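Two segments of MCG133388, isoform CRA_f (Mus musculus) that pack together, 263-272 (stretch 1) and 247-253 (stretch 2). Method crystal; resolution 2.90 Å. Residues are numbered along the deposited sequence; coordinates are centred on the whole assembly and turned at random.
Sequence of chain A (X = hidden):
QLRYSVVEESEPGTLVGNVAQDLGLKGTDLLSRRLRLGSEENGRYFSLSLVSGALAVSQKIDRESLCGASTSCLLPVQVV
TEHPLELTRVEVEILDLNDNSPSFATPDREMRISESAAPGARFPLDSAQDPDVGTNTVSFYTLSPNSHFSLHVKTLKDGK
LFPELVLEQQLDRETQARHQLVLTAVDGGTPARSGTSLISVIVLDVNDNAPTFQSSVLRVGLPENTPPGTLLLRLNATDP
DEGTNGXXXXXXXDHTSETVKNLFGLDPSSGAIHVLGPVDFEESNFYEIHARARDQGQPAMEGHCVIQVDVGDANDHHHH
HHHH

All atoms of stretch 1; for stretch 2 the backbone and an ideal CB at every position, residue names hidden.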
ATOM      1  N   LEU A 263      -4.973  23.149 -53.538  1.00 86.88           N
ATOM      2  CA  LEU A 263      -5.770  22.070 -54.111  1.00 86.15           C
ATOM      3  C   LEU A 263      -6.568  21.332 -53.043  1.00 90.33           C
ATOM      4  O   LEU A 263      -7.783  21.174 -53.159  1.00 93.61           O
ATOM      5  CB  LEU A 263      -4.877  21.079 -54.858  1.00 90.10           C
ATOM      6  CG  LEU A 263      -4.714  21.283 -56.364  1.00102.01           C
ATOM      7  CD1 LEU A 263      -3.817  20.205 -56.945  1.00103.48           C
ATOM      8  CD2 LEU A 263      -6.069  21.276 -57.046  1.00104.13           C
ATOM      9  N   PHE A 264      -5.873  20.877 -52.007  1.00 84.79           N
ATOM     10  CA  PHE A 264      -6.491  20.058 -50.973  1.00 78.00           C
ATOM     11  C   PHE A 264      -6.673  20.827 -49.669  1.00 76.23           C
ATOM     12  O   PHE A 264      -5.943  21.777 -49.387  1.00 79.17           O
ATOM     13  CB  PHE A 264      -5.653  18.802 -50.725  1.00 78.90           C
ATOM     14  CG  PHE A 264      -5.343  18.024 -51.973  1.00 83.34           C
ATOM     15  CD1 PHE A 264      -6.227  17.070 -52.449  1.00 83.34           C
ATOM     16  CD2 PHE A 264      -4.165  18.243 -52.667  1.00 87.77           C
ATOM     17  CE1 PHE A 264      -5.944  16.354 -53.596  1.00 84.28           C
ATOM     18  CE2 PHE A 264      -3.876  17.530 -53.815  1.00 89.63           C
ATOM     19  CZ  PHE A 264      -4.767  16.584 -54.280  1.00 87.76           C
ATOM     20  N   GLY A 265      -7.654  20.408 -48.878  1.00 72.52           N
ATOM     21  CA  GLY A 265      -7.917  21.017 -47.589  1.00 76.33           C
ATOM     22  C   GLY A 265      -8.438  20.000 -46.594  1.00 80.78           C
ATOM     23  O   GLY A 265      -9.491  19.396 -46.805  1.00 84.81           O
ATOM     24  N   LEU A 266      -7.700  19.804 -45.507  1.00 81.56           N
ATOM     25  CA  LEU A 266      -8.083  18.820 -44.502  1.00 86.13           C
ATOM     26  C   LEU A 266      -8.796  19.463 -43.319  1.00 79.24           C
ATOM     27  O   LEU A 266      -8.489  20.591 -42.933  1.00 78.29           O
ATOM     28  CB  LEU A 266      -6.855  18.040 -44.018  1.00 91.86           C
ATOM     29  CG  LEU A 266      -5.756  18.780 -43.247  1.00 95.60           C
ATOM     30  CD1 LEU A 266      -5.977  18.703 -41.742  1.00 95.58           C
ATOM     31  CD2 LEU A 266      -4.388  18.230 -43.612  1.00 99.78           C
ATOM     32  N   ASP A 267      -9.753  18.737 -42.752  1.00 77.18           N
ATOM     33  CA  ASP A 267     -10.416  19.159 -41.525  1.00 78.64           C
ATOM     34  C   ASP A 267      -9.575  18.697 -40.340  1.00 77.29           C
ATOM     35  O   ASP A 267      -9.415  17.498 -40.121  1.00 83.77           O
ATOM     36  CB  ASP A 267     -11.834  18.583 -41.449  1.00 82.84           C
ATOM     37  CG  ASP A 267     -12.675  19.216 -40.349  1.00 91.44           C
ATOM     38  OD1 ASP A 267     -12.106  19.728 -39.362  1.00 95.14           O
ATOM     39  OD2 ASP A 267     -13.919  19.195 -40.471  1.00 93.20           O
ATOM     40  N   PRO A 268      -9.029  19.655 -39.575  1.00 73.17           N
ATOM     41  CA  PRO A 268      -8.150  19.363 -38.436  1.00 73.34           C
ATOM     42  C   PRO A 268      -8.796  18.461 -37.385  1.00 76.74           C
ATOM     43  O   PRO A 268      -8.084  17.807 -36.623  1.00 65.45           O
ATOM     44  CB  PRO A 268      -7.865  20.750 -37.854  1.00 76.59           C
ATOM     45  CG  PRO A 268      -8.062  21.687 -38.992  1.00 67.61           C
ATOM     46  CD  PRO A 268      -9.186  21.104 -39.789  1.00 73.44           C
ATOM     47  N   SER A 269     -10.124  18.426 -37.351  1.00 76.77           N
ATOM     48  CA  SER A 269     -10.842  17.613 -36.376  1.00 81.45           C
ATOM     49  C   SER A 269     -11.143  16.210 -36.904  1.00 88.16           C
ATOM     50  O   SER A 269     -10.743  15.214 -36.301  1.00 91.67           O
ATOM     51  CB  SER A 269     -12.144  18.301 -35.963  1.00 80.06           C
ATOM     52  OG  SER A 269     -11.885  19.509 -35.267  1.00 79.53           O
ATOM     53  N   SER A 270     -11.846  16.139 -38.031  1.00 88.25           N
ATOM     54  CA  SER A 270     -12.287  14.857 -38.576  1.00 84.38           C
ATOM     55  C   SER A 270     -11.191  14.154 -39.374  1.00 78.96           C
ATOM     56  O   SER A 270     -11.214  12.934 -39.531  1.00 81.85           O
ATOM     57  CB  SER A 270     -13.524  15.050 -39.457  1.00 81.23           C
ATOM     58  OG  SER A 270     -13.225  15.834 -40.599  1.00 73.62           O
ATOM     59  N   GLY A 271     -10.233  14.926 -39.876  1.00 73.59           N
ATOM     60  CA  GLY A 271      -9.151  14.372 -40.669  1.00 72.59           C
ATOM     61  C   GLY A 271      -9.562  14.134 -42.108  1.00 74.45           C
ATOM     62  O   GLY A 271      -8.853  13.473 -42.868  1.00 71.94           O
ATOM     63  N   ALA A 272     -10.717  14.676 -42.482  1.00 78.28           N
ATOM     64  CA  ALA A 272     -11.239  14.515 -43.833  1.00 79.88           C
ATOM     65  C   ALA A 272     -10.505  15.414 -44.821  1.00 77.43           C
ATOM     66  O   ALA A 272     -10.417  16.625 -44.623  1.00 70.55           O
ATOM     67  CB  ALA A 272     -12.731  14.805 -43.861  1.00 81.39           C
ATOM     68  N   UNK A 247      -6.186  13.274 -27.227  1.00 89.71           N
ATOM     69  CA  UNK A 247      -6.821  14.013 -28.314  1.00 94.27           C
ATOM     70  C   UNK A 247      -5.770  14.605 -29.247  1.00 89.89           C
ATOM     71  O   UNK A 247      -4.686  14.991 -28.809  1.00 87.40           O
ATOM     72  CB  UNK A 247      -7.720  15.119 -27.758  1.00 94.27           C
ATOM     73  N   UNK A 248      -6.097  14.679 -30.532  1.00 90.44           N
ATOM     74  CA  UNK A 248      -5.124  15.100 -31.532  1.00 87.51           C
ATOM     75  C   UNK A 248      -5.696  16.056 -32.578  1.00 86.69           C
ATOM     76  O   UNK A 248      -6.911  16.152 -32.755  1.00 87.30           O
ATOM     77  CB  UNK A 248      -4.549  13.867 -32.233  1.00 87.51           C
ATOM     78  N   UNK A 249      -4.799  16.762 -33.262  1.00 84.40           N
ATOM     79  CA  UNK A 249      -5.176  17.681 -34.330  1.00 83.80           C
ATOM     80  C   UNK A 249      -4.466  17.315 -35.629  1.00 83.41           C
ATOM     81  O   UNK A 249      -3.270  17.022 -35.629  1.00 88.07           O
ATOM     82  CB  UNK A 249      -4.852  19.123 -33.936  1.00 83.80           C
ATOM     83  N   UNK A 250      -5.204  17.334 -36.734  1.00 79.12           N
ATOM     84  CA  UNK A 250      -4.629  17.043 -38.043  1.00 71.64           C
ATOM     85  C   UNK A 250      -4.164  18.322 -38.737  1.00 66.79           C
ATOM     86  O   UNK A 250      -4.780  19.377 -38.585  1.00 64.66           O
ATOM     87  CB  UNK A 250      -5.647  16.309 -38.918  1.00 71.64           C
ATOM     88  N   UNK A 251      -3.079  18.215 -39.500  1.00 67.97           N
ATOM     89  CA  UNK A 251      -2.559  19.341 -40.273  1.00 70.80           C
ATOM     90  C   UNK A 251      -1.551  18.871 -41.319  1.00 73.47           C
ATOM     91  O   UNK A 251      -0.983  17.786 -41.199  1.00 73.84           O
ATOM     92  CB  UNK A 251      -1.912  20.370 -39.344  1.00 70.80           C
ATOM     93  N   UNK A 252      -1.333  19.694 -42.342  1.00 71.93           N
ATOM     94  CA  UNK A 252      -0.301  19.416 -43.337  1.00 72.35           C
ATOM     95  C   UNK A 252       1.083  19.542 -42.715  1.00 73.10           C
ATOM     96  O   UNK A 252       1.231  20.083 -41.618  1.00 81.48           O
ATOM     97  CB  UNK A 252      -0.435  20.362 -44.532  1.00 72.35           C
ATOM     98  N   UNK A 253       2.094  19.045 -43.419  1.00 74.58           N
ATOM     99  CA  UNK A 253       3.470  19.264 -43.014  1.00 83.83           C
ATOM    100  C   UNK A 253       3.774  20.748 -43.075  1.00 95.25           C
ATOM    101  O   UNK A 253       3.209  21.465 -43.902  1.00 98.42           O
ATOM    102  CB  UNK A 253       4.438  18.472 -43.895  1.00 83.83           C
TER

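Position 247 lies beyond the reach of stretch 1, with nothing of it within 5.5 Å of the ideal CB, so the partner sets no preference and many side chains would serve. The deposited residue is Gln247, whose side chain makes no contact here. Position 248 has an extended backbone and a CB directed sideways; an extended backbone suits beta-branched and many other side chains, and stretch 1 does not choose among them. It is Leu248, which barely touches stretch 1.

At position 249 the CB again points sideways, 4.4 Å from Pro268 O. A small or polar side chain would be as acceptable as many others, since no charge or pocket faces it. The residue is Asp249, whose carboxylate oxygens are hydrogen-bonded elsewhere in the structure.

Position 250 is the centre of the contact. Its backbone N donates a nearly straight hydrogen bond to Pro268 O (N to O 2.9 Å, 174°), a bond available to any residue but proline. The CB points toward stretch 1, 3.7 Å from Leu266 CD1, and ahead lies the turn ending at Gly271, which has no side chain to fill the space. A large, flat side chain suits this place: phenylalanine, tyrosine or perhaps tryptophan. Tyr250 is found. Gly271 CA lies over one face of its ring, 3.9 Å from the centroid of the Tyr250 ring, in a CH-pi contact. An ideal CB on Gly271 would come 3.1 Å from Tyr250 CE2, which is tight, and the positive phi of Gly271 also favours glycine. Ser269 O approaches the ring edge, while the hydroxyl finds its hydrogen bond elsewhere in the structure.

At position 251 the CB points away, as expected from strand alternation, leaving small or polar residues free to fit. The residue is Ser251, with a weak hydrogen bond from Ser251 OG to the backbone O of position 252, 3.4 Å. The backbone still matters: Leu266 CD1 rests 3.7 Å from Ser251 N.

Position 252 has a sideways CB, 4.6 Å from Leu266 CD2, and a long side chain could bend back over the apolar surface of Leu266 and the backbone of 264-265. Leucine, methionine or an aromatic would do. Phe252 reaches in: Leu266 CD2 sits almost squarely over its face, 3.4 Å from the centroid of the Phe252 ring, and Gly265 CA meets the edge, 4.1 Å from Phe252 CZ.

Position 253 is out of reach and unconstrained by stretch 1; it is Gly253.

Stretch 2, residues 247-253: QLDYSFG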
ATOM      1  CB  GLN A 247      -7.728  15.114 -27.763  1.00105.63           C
ATOM      2  CG  GLN A 247      -9.000  14.591 -27.115  1.00117.82           C
ATOM      3  CD  GLN A 247      -9.939  15.702 -26.694  1.00129.02           C
ATOM      4  OE1 GLN A 247      -9.547  16.626 -25.981  1.00133.51           O
ATOM      5  NE2 GLN A 247     -11.188  15.620 -27.138  1.00132.62           N
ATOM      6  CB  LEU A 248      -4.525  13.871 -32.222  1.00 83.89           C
ATOM      7  CG  LEU A 248      -5.423  12.636 -32.347  1.00 86.15           C
ATOM      8  CD1 LEU A 248      -6.556  12.861 -33.340  1.00 88.42           C
ATOM      9  CD2 LEU A 248      -4.600  11.415 -32.734  1.00 84.07           C
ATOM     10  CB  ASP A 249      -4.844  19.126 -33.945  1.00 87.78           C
ATOM     11  CG  ASP A 249      -5.675  19.627 -32.782  1.00 92.96           C
ATOM     12  OD1 ASP A 249      -6.901  19.384 -32.778  1.00 97.83           O
ATOM     13  OD2 ASP A 249      -5.103  20.260 -31.869  1.00 90.65           O
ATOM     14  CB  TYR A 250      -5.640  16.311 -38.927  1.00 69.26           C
ATOM     15  CG  TYR A 250      -6.076  14.962 -38.402  1.00 66.65           C
ATOM     16  CD1 TYR A 250      -5.316  13.824 -38.637  1.00 64.36           C
ATOM     17  CD2 TYR A 250      -7.257  14.823 -37.684  1.00 71.00           C
ATOM     18  CE1 TYR A 250      -5.714  12.586 -38.163  1.00 61.82           C
ATOM     19  CE2 TYR A 250      -7.663  13.589 -37.206  1.00 69.48           C
ATOM     20  CZ  TYR A 250      -6.888  12.475 -37.448  1.00 64.91           C
ATOM     21  OH  TYR A 250      -7.288  11.247 -36.976  1.00 68.87           O
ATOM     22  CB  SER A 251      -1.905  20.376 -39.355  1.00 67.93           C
ATOM     23  OG  SER A 251      -0.682  19.890 -38.830  1.00 68.39           O
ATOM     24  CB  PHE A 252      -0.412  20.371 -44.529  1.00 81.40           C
ATOM     25  CG  PHE A 252      -1.681  20.225 -45.316  1.00 85.07           C
ATOM     26  CD1 PHE A 252      -1.894  19.114 -46.115  1.00 85.66           C
ATOM     27  CD2 PHE A 252      -2.651  21.213 -45.278  1.00 87.54           C
ATOM     28  CE1 PHE A 252      -3.061  18.982 -46.848  1.00 86.37           C
ATOM     29  CE2 PHE A 252      -3.819  21.088 -46.009  1.00 88.09           C
ATOM     30  CZ  PHE A 252      -4.024  19.971 -46.795  1.00 87.21           C
TER
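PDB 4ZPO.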